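Local coordinates for putative ATP binding component of ABC-transporter (Escherichia coli, PDB 2R5O), which forms the carbohydrate-binding C-terminal domain of an ABC transporter that exports O-antigen polysaccharide and probably hydrolyses ATP in a separate domain, at residues A[138-143]-A[160-165]; A[48-53]-A[156-161]; A[78-83]-A[122-127]; A[67-72]-A[131-136]. One frame throughout, in Å; residues are numbered along the deposited sequence. Where two conformers were deposited one is given.

All four contacts lie in the immunoglobulin-like C-terminal domain. Along the chain, interaction 2 opens first and encloses interaction 4, which in turn encloses interaction 3; interaction 1 opens after interaction 4 has closed and shares Arg160 and Tyr161 with interaction 2. Interaction 1 joins neighbouring strands of the mixed sheet, whereas interactions 3 and 4 both join strand 71-80 to strand 123-131 or the loop after it, with centres about 28 Å apart. Interaction 2 crosses between the sheets and touches both interaction 1 (centres about 12 Å away) and interaction 3 (about 10 Å). Interactions 3 and 4 also meet the second subunit, so contacts at both ends of the 71-80/123-131 pairing border it.

Interaction 1. Residues A[138-143]-A[160-165]; sequences DYLLSF and RYDSII
Leu141 and Ile164 face each other as an antiparallel hydrogen-bonded pair in which Leu141 N gives its hydrogen to Ile164 O over 2.8 Å, almost straight at 177° and in the carbonyl plane. Leu141 O is gripped by two donors, Ile164 N at 3.2 Å and Ser163 N at 3.0 Å, the latter tilted from the plane of the Leu141 carbonyl. At the far end Arg160 N reaches Phe143 O at 2.8 Å, while the return bond from Phe143 N is weak. Ser163 and Ile164 both face Leu141, a classic beta bulge in the hairpin of strands 137-147 and 153-169, part of the immunoglobulin-like fold. Between the Leu141-Ile164 and Phe143-Arg160 pairs the register moves by two, where the chain turns a corner at Asp162. Asp162 N is satisfied by a side chain, donating to Ser142 OG at 2.8 Å and 174°; OG stands anti to its own carbonyl carbon (chi1 -55°), which puts it where Asp162 N points. One water is hydrogen-bonded to Ser142 OG, Leu140 O and Asp162 OD1. Arg160 O takes a further bond from Ser163 OG at 2.7 Å, with the donor above the carbonyl plane; Tyr30 OH is a second partner of this hydroxyl. The guanidinium of Arg160 forms salt bridges with Glu40 and Asp28. On the apolar face, Ile164 CD1 meets Phe143 CE2 at 3.5 Å and also touches Leu141 CD2.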
loop_
_atom_site.group_PDB
_atom_site.type_symbol
_atom_site.label_atom_id
_atom_site.label_comp_id
_atom_site.label_asym_id
_atom_site.label_seq_id
_atom_site.Cartn_x
_atom_site.Cartn_y
_atom_site.Cartn_z
ATOM N N ASP A 138 9.437 7.643 -7.696
ATOM C CA ASP A 138 10.172 8.446 -6.713
ATOM C C ASP A 138 9.211 8.886 -5.605
ATOM O O ASP A 138 8.044 9.240 -5.882
ATOM C CB ASP A 138 10.761 9.695 -7.384
ATOM C CG ASP A 138 11.943 9.393 -8.293
ATOM O OD1 ASP A 138 12.477 8.276 -8.257
ATOM O OD2 ASP A 138 12.331 10.310 -9.053
ATOM N N TYR A 139 9.701 8.886 -4.375
ATOM C CA TYR A 139 8.897 9.213 -3.213
ATOM C C TYR A 139 9.727 10.113 -2.296
ATOM O O TYR A 139 10.961 10.151 -2.351
ATOM C CB TYR A 139 8.474 7.917 -2.507
ATOM C CG TYR A 139 7.707 6.992 -3.434
ATOM C CD1 TYR A 139 6.347 7.141 -3.640
ATOM C CD2 TYR A 139 8.366 6.016 -4.167
ATOM C CE1 TYR A 139 5.651 6.339 -4.489
ATOM C CE2 TYR A 139 7.683 5.181 -5.028
ATOM C CZ TYR A 139 6.308 5.355 -5.195
ATOM O OH TYR A 139 5.588 4.558 -6.046
ATOM N N LEU A 140 9.024 10.812 -1.419
ATOM C CA LEU A 140 9.609 11.745 -0.488
ATOM C C LEU A 140 9.472 11.250 0.925
ATOM O O LEU A 140 8.350 10.943 1.383
ATOM C CB LEU A 140 8.938 13.108 -0.592
ATOM C CG LEU A 140 8.937 13.761 -1.977
ATOM C CD1 LEU A 140 8.159 15.046 -1.993
ATOM C CD2 LEU A 140 10.365 13.985 -2.473
ATOM N N LEU A 141 10.598 11.163 1.623
ATOM C CA LEU A 141 10.661 10.694 3.007
ATOM C C LEU A 141 10.945 11.862 3.934
ATOM O O LEU A 141 11.769 12.731 3.637
ATOM C CB LEU A 141 11.774 9.642 3.144
ATOM C CG LEU A 141 12.108 9.116 4.540
ATOM C CD1 LEU A 141 10.970 8.341 5.147
ATOM C CD2 LEU A 141 13.381 8.268 4.466
ATOM N N SER A 142 10.273 11.846 5.080
ATOM C CA SER A 142 10.514 12.758 6.208
ATOM C C SER A 142 10.890 11.972 7.457
ATOM O O SER A 142 10.317 10.921 7.711
ATOM C CB SER A 142 9.212 13.510 6.555
ATOM O OG SER A 142 8.676 14.190 5.434
ATOM N N PHE A 143 11.832 12.516 8.238
ATOM C CA PHE A 143 12.132 12.033 9.567
ATOM C C PHE A 143 11.820 13.164 10.541
ATOM O O PHE A 143 12.199 14.318 10.267
ATOM C CB PHE A 143 13.599 11.678 9.740
ATOM C CG PHE A 143 14.045 10.359 9.156
ATOM C CD1 PHE A 143 13.581 9.178 9.651
ATOM C CD2 PHE A 143 15.008 10.319 8.168
ATOM C CE1 PHE A 143 14.081 7.986 9.218
ATOM C CE2 PHE A 143 15.491 9.118 7.686
ATOM C CZ PHE A 143 15.021 7.943 8.222
ATOM N N ARG A 160 12.239 17.081 9.712
ATOM C CA ARG A 160 12.986 17.205 8.449
ATOM C C ARG A 160 12.086 16.732 7.316
ATOM O O ARG A 160 12.174 15.583 6.848
ATOM C CB ARG A 160 14.326 16.508 8.574
ATOM C CG ARG A 160 15.098 17.112 9.745
ATOM C CD ARG A 160 16.598 16.906 9.771
ATOM N NE ARG A 160 17.246 17.653 8.695
ATOM C CZ ARG A 160 18.540 17.931 8.684
ATOM N NH1 ARG A 160 19.311 17.551 9.674
ATOM N NH2 ARG A 160 19.059 18.584 7.660
ATOM N N TYR A 161 11.161 17.616 6.948
ATOM C CA TYR A 161 10.035 17.253 6.111
ATOM C C TYR A 161 10.476 17.232 4.639
ATOM O O TYR A 161 11.160 18.134 4.146
ATOM C CB TYR A 161 8.930 18.279 6.336
ATOM C CG TYR A 161 7.708 18.138 5.489
ATOM C CD1 TYR A 161 6.813 17.101 5.661
ATOM C CD2 TYR A 161 7.397 19.114 4.553
ATOM C CE1 TYR A 161 5.646 17.029 4.864
ATOM C CE2 TYR A 161 6.280 19.044 3.782
ATOM C CZ TYR A 161 5.421 18.018 3.930
ATOM O OH TYR A 161 4.289 18.008 3.137
ATOM N N ASP A 162 10.078 16.163 3.943
ATOM C CA ASP A 162 10.380 15.935 2.535
ATOM C C ASP A 162 11.867 16.133 2.283
ATOM O O ASP A 162 12.295 16.801 1.338
ATOM C CB ASP A 162 9.561 16.846 1.620
ATOM C CG ASP A 162 8.090 16.459 1.520
ATOM O OD1 ASP A 162 7.707 15.367 1.906
ATOM O OD2 ASP A 162 7.330 17.325 0.997
ATOM N N SER A 163 12.670 15.512 3.146
ATOM C CA SER A 163 14.106 15.745 3.159
ATOM C C SER A 163 14.944 14.703 2.451
ATOM O O SER A 163 16.148 14.944 2.278
ATOM C CB SER A 163 14.579 15.897 4.594
ATOM O OG SER A 163 14.284 14.722 5.359
ATOM N N ILE A 164 14.342 13.595 2.038
ATOM C CA ILE A 164 15.076 12.524 1.384
ATOM C C ILE A 164 14.254 12.026 0.196
ATOM O O ILE A 164 13.025 11.859 0.319
ATOM C CB ILE A 164 15.367 11.366 2.383
ATOM C CG1 ILE A 164 16.257 11.842 3.553
ATOM C CG2 ILE A 164 15.986 10.159 1.666
ATOM C CD1 ILE A 164 16.169 10.954 4.784
ATOM N N ILE A 165 14.902 11.825 -0.951
ATOM C CA ILE A 165 14.237 11.222 -2.111
ATOM C C ILE A 165 14.543 9.729 -2.113
ATOM O O ILE A 165 15.691 9.302 -1.916
ATOM C CB ILE A 165 14.565 11.932 -3.450
ATOM C CG1 ILE A 165 13.734 11.328 -4.582
ATOM C CG2 ILE A 165 16.052 11.909 -3.752
ATOM C CD1 ILE A 165 13.628 12.217 -5.799
HETATM O O HOH W 1 7.480 12.960 3.326
#

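Interaction 2. Residues A[48-53]-A[156-161]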
loop_
_atom_site.group_PDB
_atom_site.type_symbol
_atom_site.label_atom_id
_atom_site.label_comp_id
_atom_site.label_asym_id
_atom_site.label_seq_id
_atom_site.Cartn_x
_atom_site.Cartn_y
_atom_site.Cartn_z
ATOM N N ALA A 48 16.147 19.285 20.313
ATOM C CA ALA A 48 16.814 18.095 19.798
ATOM C C ALA A 48 17.062 18.349 18.332
ATOM O O ALA A 48 16.380 19.175 17.722
ATOM C CB ALA A 48 15.928 16.868 19.955
ATOM N N LYS A 49 18.003 17.616 17.766
ATOM C CA LYS A 49 18.355 17.741 16.348
ATOM C C LYS A 49 18.532 16.360 15.752
ATOM O O LYS A 49 19.291 15.553 16.292
ATOM C CB LYS A 49 19.662 18.525 16.141
ATOM C CG LYS A 49 19.512 19.998 16.418
ATOM C CD LYS A 49 20.836 20.687 16.312
ATOM C CE LYS A 49 21.217 20.986 14.913
ATOM N NZ LYS A 49 22.369 21.992 14.921
ATOM N N ILE A 50 17.891 16.130 14.602
ATOM C CA ILE A 50 18.147 14.932 13.827
ATOM C C ILE A 50 19.409 15.237 13.021
ATOM O O ILE A 50 19.384 16.073 12.116
ATOM C CB ILE A 50 17.006 14.560 12.902
ATOM C CG1 ILE A 50 15.703 14.470 13.693
ATOM C CG2 ILE A 50 17.333 13.273 12.207
ATOM C CD1 ILE A 50 14.496 14.263 12.824
ATOM N N ILE A 51 20.524 14.608 13.382
ATOM C CA ILE A 51 21.842 14.979 12.847
ATOM C C ILE A 51 22.380 14.021 11.773
ATOM O O ILE A 51 23.371 14.328 11.135
ATOM C CB ILE A 51 22.869 15.143 13.992
ATOM C CG1 ILE A 51 22.861 13.944 14.946
ATOM C CG2 ILE A 51 22.582 16.437 14.749
ATOM C CD1 ILE A 51 24.049 13.967 15.906
ATOM N N ASP A 52 21.728 12.877 11.591
ATOM C CA ASP A 52 22.181 11.932 10.568
ATOM C C ASP A 52 21.058 10.954 10.280
ATOM O O ASP A 52 20.100 10.841 11.057
ATOM C CB ASP A 52 23.454 11.193 11.030
ATOM C CG ASP A 52 24.318 10.685 9.884
ATOM O OD1 ASP A 52 23.983 10.868 8.709
ATOM O OD2 ASP A 52 25.383 10.107 10.204
ATOM N N TYR A 53 21.166 10.263 9.150
ATOM C CA TYR A 53 20.284 9.140 8.841
ATOM C C TYR A 53 21.045 8.085 8.076
ATOM O O TYR A 53 22.143 8.337 7.549
ATOM C CB TYR A 53 19.051 9.590 8.050
ATOM C CG TYR A 53 19.294 10.021 6.616
ATOM C CD1 TYR A 53 19.155 9.141 5.536
ATOM C CD2 TYR A 53 19.639 11.321 6.325
ATOM C CE1 TYR A 53 19.359 9.551 4.242
ATOM C CE2 TYR A 53 19.826 11.752 5.010
ATOM C CZ TYR A 53 19.678 10.854 3.984
ATOM O OH TYR A 53 19.884 11.309 2.688
ATOM N N PRO A 156 6.852 19.429 18.536
ATOM C CA PRO A 156 7.780 19.043 17.464
ATOM C C PRO A 156 9.142 19.655 17.755
ATOM O O PRO A 156 9.252 20.871 17.937
ATOM C CB PRO A 156 7.138 19.678 16.228
ATOM C CG PRO A 156 6.450 20.935 16.776
ATOM C CD PRO A 156 5.961 20.539 18.134
ATOM N N LEU A 157 10.180 18.849 17.797
ATOM C CA LEU A 157 11.517 19.323 18.163
ATOM C C LEU A 157 12.334 19.620 16.923
ATOM O O LEU A 157 12.859 20.715 16.791
ATOM C CB LEU A 157 12.239 18.336 19.077
ATOM C CG LEU A 157 11.445 17.905 20.316
ATOM C CD1 LEU A 157 12.193 16.851 21.085
ATOM C CD2 LEU A 157 11.121 19.090 21.221
ATOM N N ASP A 158 12.445 18.650 16.032
ATOM C CA ASP A 158 13.135 18.822 14.744
ATOM C C ASP A 158 12.414 17.953 13.744
ATOM O O ASP A 158 12.271 16.752 13.984
ATOM C CB ASP A 158 14.625 18.427 14.847
ATOM C CG ASP A 158 15.426 18.774 13.605
ATOM O OD1 ASP A 158 14.995 19.647 12.808
ATOM O OD2 ASP A 158 16.501 18.153 13.413
ATOM N N ARG A 159 11.939 18.528 12.655
ATOM C CA ARG A 159 11.081 17.858 11.685
ATOM C C ARG A 159 11.691 18.111 10.329
ATOM O O ARG A 159 11.711 19.256 9.861
ATOM C CB ARG A 159 9.665 18.417 11.765
ATOM C CG ARG A 159 9.078 18.372 13.184
ATOM C CD ARG A 159 8.956 16.935 13.761
ATOM N NE ARG A 159 8.074 16.204 12.891
ATOM C CZ ARG A 159 6.777 16.049 13.062
ATOM N NH1 ARG A 159 6.198 16.283 14.246
ATOM N NH2 ARG A 159 6.081 15.561 12.058
ATOM N N ARG A 160 12.239 17.081 9.712
ATOM C CA ARG A 160 12.986 17.205 8.449
ATOM C C ARG A 160 12.086 16.732 7.316
ATOM O O ARG A 160 12.174 15.583 6.848
ATOM C CB ARG A 160 14.326 16.508 8.574
ATOM C CG ARG A 160 15.098 17.112 9.745
ATOM C CD ARG A 160 16.598 16.906 9.771
ATOM N NE ARG A 160 17.246 17.653 8.695
ATOM C CZ ARG A 160 18.540 17.931 8.684
ATOM N NH1 ARG A 160 19.311 17.551 9.674
ATOM N NH2 ARG A 160 19.059 18.584 7.660
ATOM N N TYR A 161 11.161 17.616 6.948
ATOM C CA TYR A 161 10.035 17.253 6.111
ATOM C C TYR A 161 10.476 17.232 4.639
ATOM O O TYR A 161 11.160 18.134 4.146
ATOM C CB TYR A 161 8.930 18.279 6.336
ATOM C CG TYR A 161 7.708 18.138 5.489
ATOM C CD1 TYR A 161 6.813 17.101 5.661
ATOM C CD2 TYR A 161 7.397 19.114 4.553
ATOM C CE1 TYR A 161 5.646 17.029 4.864
ATOM C CE2 TYR A 161 6.280 19.044 3.782
ATOM C CZ TYR A 161 5.421 18.018 3.930
ATOM O OH TYR A 161 4.289 18.008 3.137
#
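Ala48 to Ile50 pass Leu157 to Arg160 with strand axes 5.6 Å apart at closest and 22° from parallel, yet each hydrogen bond across the contact joins a backbone atom of Ile50 to a side chain. Asp158 supplies one: its CG stands anti to the backbone N (chi1 -172°), and OD2 accepts from Ile50 N at 2.7 Å through the anti lone pair, with an N-H...O angle of 162°. The same oxygen forms a salt bridge with Arg42. Arg160 supplies the other. Its NH1, which also pairs with Asp28 while NE is salt-bridged to Glu40, donates to Ile50 O at 2.9 Å, nearly in line with the C=O bond, and the acceptor lies in the guanidinium plane. The Ile50 side chain packs against the same two residues, with CB 3.9 Å from Arg160 CD and CD1 3.5 Å from Asp158 O. Toward the start of the strand, Ala48 CB meets Leu157 CD1 at 3.9 Å, while the buried Ala48 N has no partner in the model. This is a side-chain-mediated contact between the two sheets of the immunoglobulin-like domain, without backbone pairing between its segments. Strand 48-57 pairs with 71-80, with a classic bulge where Ile51 and Asp52 face Lys77, whereas 153-169 lies antiparallel to 41-43 and to 137-147, where Leu157 and Asp158 both face Ile145.

Interaction 3. Residues A[78-83]-A[122-127]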
loop_
_atom_site.group_PDB
_atom_site.type_symbol
_atom_site.label_atom_id
_atom_site.label_comp_id
_atom_site.label_asym_id
_atom_site.label_seq_id
_atom_site.Cartn_x
_atom_site.Cartn_y
_atom_site.Cartn_z
ATOM N N VAL A 78 19.662 11.173 16.553
ATOM C CA VAL A 78 19.209 12.405 17.205
ATOM C C VAL A 78 20.098 12.721 18.399
ATOM O O VAL A 78 20.416 11.820 19.193
ATOM C CB VAL A 78 17.767 12.272 17.723
ATOM C CG1 VAL A 78 17.277 13.596 18.312
ATOM C CG2 VAL A 78 16.853 11.796 16.606
ATOM N N VAL A 79 20.448 14.001 18.558
ATOM C CA VAL A 79 21.068 14.494 19.787
ATOM C C VAL A 79 20.053 15.345 20.543
ATOM O O VAL A 79 19.395 16.191 19.959
ATOM C CB VAL A 79 22.400 15.259 19.512
ATOM C CG1 VAL A 79 22.236 16.490 18.594
ATOM C CG2 VAL A 79 23.045 15.698 20.834
ATOM N N PHE A 80 19.914 15.081 21.840
ATOM C CA PHE A 80 18.946 15.758 22.707
ATOM C C PHE A 80 19.640 16.801 23.562
ATOM O O PHE A 80 20.668 16.520 24.163
ATOM C CB PHE A 80 18.220 14.731 23.565
ATOM C CG PHE A 80 17.399 13.775 22.739
ATOM C CD1 PHE A 80 16.095 14.101 22.380
ATOM C CD2 PHE A 80 17.936 12.600 22.274
ATOM C CE1 PHE A 80 15.342 13.253 21.603
ATOM C CE2 PHE A 80 17.186 11.744 21.493
ATOM C CZ PHE A 80 15.882 12.069 21.168
ATOM N N GLU A 81 19.088 18.011 23.568
ATOM C CA GLU A 81 19.672 19.138 24.310
ATOM C C GLU A 81 19.127 19.241 25.744
ATOM O O GLU A 81 19.728 19.922 26.575
ATOM C CB GLU A 81 19.480 20.434 23.513
ATOM C CG GLU A 81 20.474 20.546 22.324
ATOM C CD GLU A 81 19.881 20.274 20.953
ATOM O OE1 GLU A 81 20.031 19.138 20.441
ATOM O OE2 GLU A 81 19.295 21.211 20.363
ATOM N N TYR A 82 18.022 18.558 26.029
ATOM C CA TYR A 82 17.371 18.578 27.340
ATOM C C TYR A 82 16.962 17.154 27.724
ATOM O O TYR A 82 16.899 16.265 26.860
ATOM C CB TYR A 82 16.127 19.469 27.287
ATOM C CG TYR A 82 16.414 20.892 26.883
ATOM C CD1 TYR A 82 16.861 21.807 27.820
ATOM C CD2 TYR A 82 16.230 21.335 25.576
ATOM C CE1 TYR A 82 17.141 23.110 27.471
ATOM C CE2 TYR A 82 16.507 22.655 25.221
ATOM C CZ TYR A 82 16.952 23.532 26.175
ATOM O OH TYR A 82 17.232 24.836 25.846
ATOM N N ASP A 83 16.650 16.942 28.997
ATOM C CA ASP A 83 15.934 15.740 29.421
ATOM C C ASP A 83 14.522 15.775 28.841
ATOM O O ASP A 83 13.887 16.832 28.866
ATOM C CB ASP A 83 15.779 15.692 30.948
ATOM C CG ASP A 83 17.086 15.593 31.681
ATOM O OD1 ASP A 83 18.147 15.373 31.072
ATOM O OD2 ASP A 83 17.041 15.746 32.920
ATOM N N ASP A 122 22.195 13.180 25.394
ATOM C CA ASP A 122 22.114 11.845 24.837
ATOM C C ASP A 122 22.054 11.869 23.301
ATOM O O ASP A 122 21.444 12.756 22.701
ATOM C CB ASP A 122 20.876 11.107 25.347
ATOM C CG ASP A 122 21.014 10.570 26.749
ATOM O OD1 ASP A 122 22.094 10.705 27.367
ATOM O OD2 ASP A 122 19.999 9.986 27.208
ATOM N N VAL A 123 22.658 10.848 22.697
ATOM C CA VAL A 123 22.606 10.611 21.258
ATOM C C VAL A 123 21.957 9.253 21.097
ATOM O O VAL A 123 22.373 8.287 21.731
ATOM C CB VAL A 123 24.012 10.623 20.631
ATOM C CG1 VAL A 123 23.951 10.391 19.122
ATOM C CG2 VAL A 123 24.694 11.937 20.942
ATOM N N ARG A 124 20.895 9.180 20.291
ATOM C CA ARG A 124 20.136 7.942 20.106
ATOM C C ARG A 124 19.888 7.703 18.632
ATOM O O ARG A 124 19.725 8.637 17.864
ATOM C CB ARG A 124 18.781 8.023 20.802
ATOM C CG ARG A 124 18.808 8.333 22.273
ATOM C CD ARG A 124 19.277 7.163 23.098
ATOM N NE ARG A 124 19.298 7.521 24.524
ATOM C CZ ARG A 124 18.287 7.345 25.374
ATOM N NH1 ARG A 124 17.129 6.812 24.981
ATOM N NH2 ARG A 124 18.443 7.724 26.630
ATOM N N VAL A 125 19.790 6.432 18.269
ATOM C CA VAL A 125 19.401 6.036 16.935
ATOM C C VAL A 125 18.064 5.318 17.037
ATOM O O VAL A 125 17.826 4.492 17.928
ATOM C CB VAL A 125 20.473 5.131 16.308
ATOM C CG1 VAL A 125 19.999 4.596 14.964
ATOM C CG2 VAL A 125 21.779 5.903 16.156
ATOM N N PHE A 126 17.194 5.622 16.084
ATOM C CA PHE A 126 15.871 5.016 15.975
ATOM C C PHE A 126 15.702 4.416 14.605
ATOM O O PHE A 126 16.113 5.021 13.616
ATOM C CB PHE A 126 14.808 6.088 16.208
ATOM C CG PHE A 126 14.976 6.824 17.514
ATOM C CD1 PHE A 126 14.853 6.171 18.737
ATOM C CD2 PHE A 126 15.342 8.147 17.520
ATOM C CE1 PHE A 126 15.025 6.867 19.938
ATOM C CE2 PHE A 126 15.492 8.861 18.710
ATOM C CZ PHE A 126 15.333 8.219 19.907
ATOM N N LYS A 127 15.084 3.237 14.544
ATOM C CA LYS A 127 14.969 2.504 13.299
ATOM C C LYS A 127 13.523 2.145 13.004
ATOM O O LYS A 127 12.862 1.500 13.830
ATOM C CB LYS A 127 15.826 1.231 13.374
ATOM C CG LYS A 127 15.708 0.357 12.127
ATOM C CD LYS A 127 16.686 -0.790 12.118
ATOM C CE LYS A 127 16.281 -1.930 12.979
ATOM N NZ LYS A 127 17.173 -3.103 12.627
#
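Val78 and Arg124 form an antiparallel hydrogen-bonded pair at one side of the four-stranded sheet of this immunoglobulin-like domain, joining strand 71-80 to strand 123-131, the outermost of that sheet within the chain. The pairing is regular: Val78 N to Arg124 O and Arg124 N to Val78 O both measure 2.9 Å, and Phe80 N adds a third bond, to Asp122 O. The tightly packed part holds Val78, Phe80 and Phe126, all buried. Val78 CG1 sits over one face of the Phe80 ring, 3.5 Å above its plane and toward the rim. Val78 CG2, anti to its own carbonyl carbon, meets the edge of the Phe126 ring in the ring plane, 3.9 Å from CE2. The two phenylalanines approach tip to tip rather than stacking, with Phe80 CZ 4.1 Å from Phe126 CE2. Val118 and Ala48 also touch Phe80, and Phe184 of the second subunit packs on Phe126. Beyond it, Lys127 pairs antiparallel with a strand of that chain, so the sheet continues across the interface, in keeping with a domain-swapped dimer. The opposite face is looser: Val79 and Val123, both partly exposed, form a non-hydrogen-bonded pair with one apolar side-chain contact, CG2 to CG2. Back on the Val78 side, the partly exposed Arg124 borders the aromatic cluster, its CG 3.9 Å from Phe80 CE2. Its chain, bent at chi2, brings NH2 to Asp122 of the same segment, in a salt bridge to OD2 of 2.8 Å with the nitrogen above the carboxylate plane.

Interaction 4. Residues A[67-72]-A[131-136]; sequences TGNQQT and PVDLNS
The side chains of Asn69 and Asp133 cross at about a right angle, their amide and carboxylate planes 63° apart. Followed outward, the Asn69 side chain stays close to a single oxygen: CB lies 3.7 Å from Asp133 OD1, CG keeps a similar distance, and ND2 closes in to donate to Asp133 OD1 at 3.1 Å, with an N-H...O angle of 161°. The oxygen lies close to the amide plane, but the nitrogen approaches from above the carboxylate. ND2 has a further partner in Asp179, and a water links Asn69 O to Asp133 OD1, so this carboxylate oxygen accepts two hydrogens. The backbones are bonded as well: Asn69 N gives to Val132 O at 2.9 Å, and Val132 N to Gln70 O at 3.1 Å, each donor well above the carbonyl plane of its acceptor. Gln71 and Pro131 then form a non-hydrogen-bonded pair with side chains side by side, Gln71 OE1 lying 3.5 Å from Pro131 CD. On the buried side Val132 CG2 lies against the Thr72 side chain, 3.5 Å from OG1. Leu180 of the second subunit touches Pro131 and Asp133. Geometrically, a type II turn from Thr67 to Gln70, with Asn69 at its third position and a positive phi of 81°, packs against two successive inverse gamma turns centred on Val132 and Asp133, at the end of a beta sheet in this immunoglobulin-like domain.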
loop_
_atom_site.group_PDB
_atom_site.type_symbol
_atom_site.label_atom_id
_atom_site.label_comp_id
_atom_site.label_asym_id
_atom_site.label_seq_id
_atom_site.Cartn_x
_atom_site.Cartn_y
_atom_site.Cartn_z
ATOM N N THR A 67 13.909 -2.014 -3.825
ATOM C CA THR A 67 13.123 -2.992 -4.580
ATOM C C THR A 67 11.711 -3.024 -4.012
ATOM O O THR A 67 11.513 -3.165 -2.791
ATOM C CB THR A 67 13.786 -4.386 -4.522
ATOM O OG1 THR A 67 15.064 -4.312 -5.166
ATOM C CG2 THR A 67 12.953 -5.432 -5.234
ATOM N N GLY A 68 10.725 -2.954 -4.897
ATOM C CA GLY A 68 9.334 -3.062 -4.478
ATOM C C GLY A 68 9.111 -4.305 -3.633
ATOM O O GLY A 68 9.561 -5.401 -4.002
ATOM N N ASN A 69 8.452 -4.118 -2.488
ATOM C CA ASN A 69 8.075 -5.183 -1.524
ATOM C C ASN A 69 9.171 -5.620 -0.591
ATOM O O ASN A 69 8.934 -6.399 0.337
ATOM C CB ASN A 69 7.444 -6.402 -2.199
ATOM C CG ASN A 69 6.327 -6.030 -3.138
ATOM O OD1 ASN A 69 6.244 -6.560 -4.257
ATOM N ND2 ASN A 69 5.487 -5.082 -2.724
ATOM N N GLN A 70 10.377 -5.094 -0.771
ATOM C CA GLN A 70 11.499 -5.510 0.070
ATOM C C GLN A 70 11.548 -4.744 1.401
ATOM O O GLN A 70 11.389 -3.513 1.425
ATOM C CB GLN A 70 12.803 -5.351 -0.706
ATOM C CG GLN A 70 13.984 -5.994 -0.074
ATOM C CD GLN A 70 15.116 -6.145 -1.048
ATOM O OE1 GLN A 70 15.040 -6.943 -1.970
ATOM N NE2 GLN A 70 16.161 -5.361 -0.866
ATOM N N GLN A 71 11.843 -5.457 2.471
ATOM C CA GLN A 71 12.089 -4.833 3.801
ATOM C C GLN A 71 13.282 -3.868 3.737
ATOM O O GLN A 71 14.354 -4.233 3.253
ATOM C CB GLN A 71 12.399 -5.930 4.806
ATOM C CG GLN A 71 12.218 -5.567 6.286
ATOM C CD GLN A 71 10.751 -5.410 6.730
ATOM O OE1 GLN A 71 9.826 -5.663 5.979
ATOM N NE2 GLN A 71 10.554 -4.987 7.959
ATOM N N THR A 72 13.054 -2.637 4.187
ATOM C CA THR A 72 14.070 -1.570 4.210
ATOM C C THR A 72 14.117 -0.966 5.604
ATOM O O THR A 72 13.067 -0.789 6.233
ATOM C CB THR A 72 13.760 -0.498 3.149
ATOM O OG1 THR A 72 13.813 -1.134 1.872
ATOM C CG2 THR A 72 14.708 0.648 3.200
ATOM N N PRO A 131 8.372 -2.955 4.671
ATOM C CA PRO A 131 8.422 -3.398 3.291
ATOM C C PRO A 131 7.956 -2.263 2.386
ATOM O O PRO A 131 6.887 -1.694 2.596
ATOM C CB PRO A 131 7.456 -4.584 3.273
ATOM C CG PRO A 131 6.445 -4.240 4.261
ATOM C CD PRO A 131 7.169 -3.476 5.346
ATOM N N VAL A 132 8.752 -1.931 1.391
ATOM C CA VAL A 132 8.439 -0.777 0.575
ATOM C C VAL A 132 7.435 -1.219 -0.517
ATOM O O VAL A 132 7.785 -1.455 -1.686
ATOM C CB VAL A 132 9.706 -0.127 0.033
ATOM C CG1 VAL A 132 9.375 1.128 -0.767
ATOM C CG2 VAL A 132 10.656 0.228 1.210
ATOM N N ASP A 133 6.183 -1.331 -0.095
ATOM C CA ASP A 133 5.074 -1.912 -0.911
ATOM C C ASP A 133 4.452 -0.809 -1.828
ATOM O O ASP A 133 3.300 -0.415 -1.672
ATOM C CB ASP A 133 4.026 -2.561 0.021
ATOM C CG ASP A 133 4.487 -3.853 0.674
ATOM O OD1 ASP A 133 5.496 -4.438 0.259
ATOM O OD2 ASP A 133 3.828 -4.323 1.635
ATOM N N LEU A 134 5.302 -0.280 -2.712
ATOM C CA LEU A 134 5.021 0.842 -3.593
ATOM C C LEU A 134 5.418 0.491 -5.008
ATOM O O LEU A 134 6.262 -0.389 -5.240
ATOM C CB LEU A 134 5.792 2.110 -3.170
ATOM C CG LEU A 134 5.529 2.620 -1.756
ATOM C CD1 LEU A 134 6.378 3.820 -1.451
ATOM C CD2 LEU A 134 4.078 2.942 -1.526
ATOM N N ASN A 135 4.791 1.148 -5.978
ATOM C CA ASN A 135 5.111 0.906 -7.375
ATOM C C ASN A 135 6.424 1.617 -7.730
ATOM O O ASN A 135 6.953 2.447 -6.978
ATOM C CB ASN A 135 3.958 1.405 -8.268
ATOM C CG ASN A 135 3.764 0.570 -9.519
ATOM O OD1 ASN A 135 4.599 -0.278 -9.840
ATOM N ND2 ASN A 135 2.660 0.799 -10.210
ATOM N N SER A 136 6.978 1.291 -8.888
ATOM C CA SER A 136 8.183 1.987 -9.346
ATOM C C SER A 136 7.930 3.477 -9.354
ATOM O O SER A 136 6.815 3.914 -9.697
ATOM C CB SER A 136 8.540 1.607 -10.785
ATOM O OG SER A 136 8.929 0.255 -10.869
HETATM O O HOH W 2 6.229 -7.091 1.150
#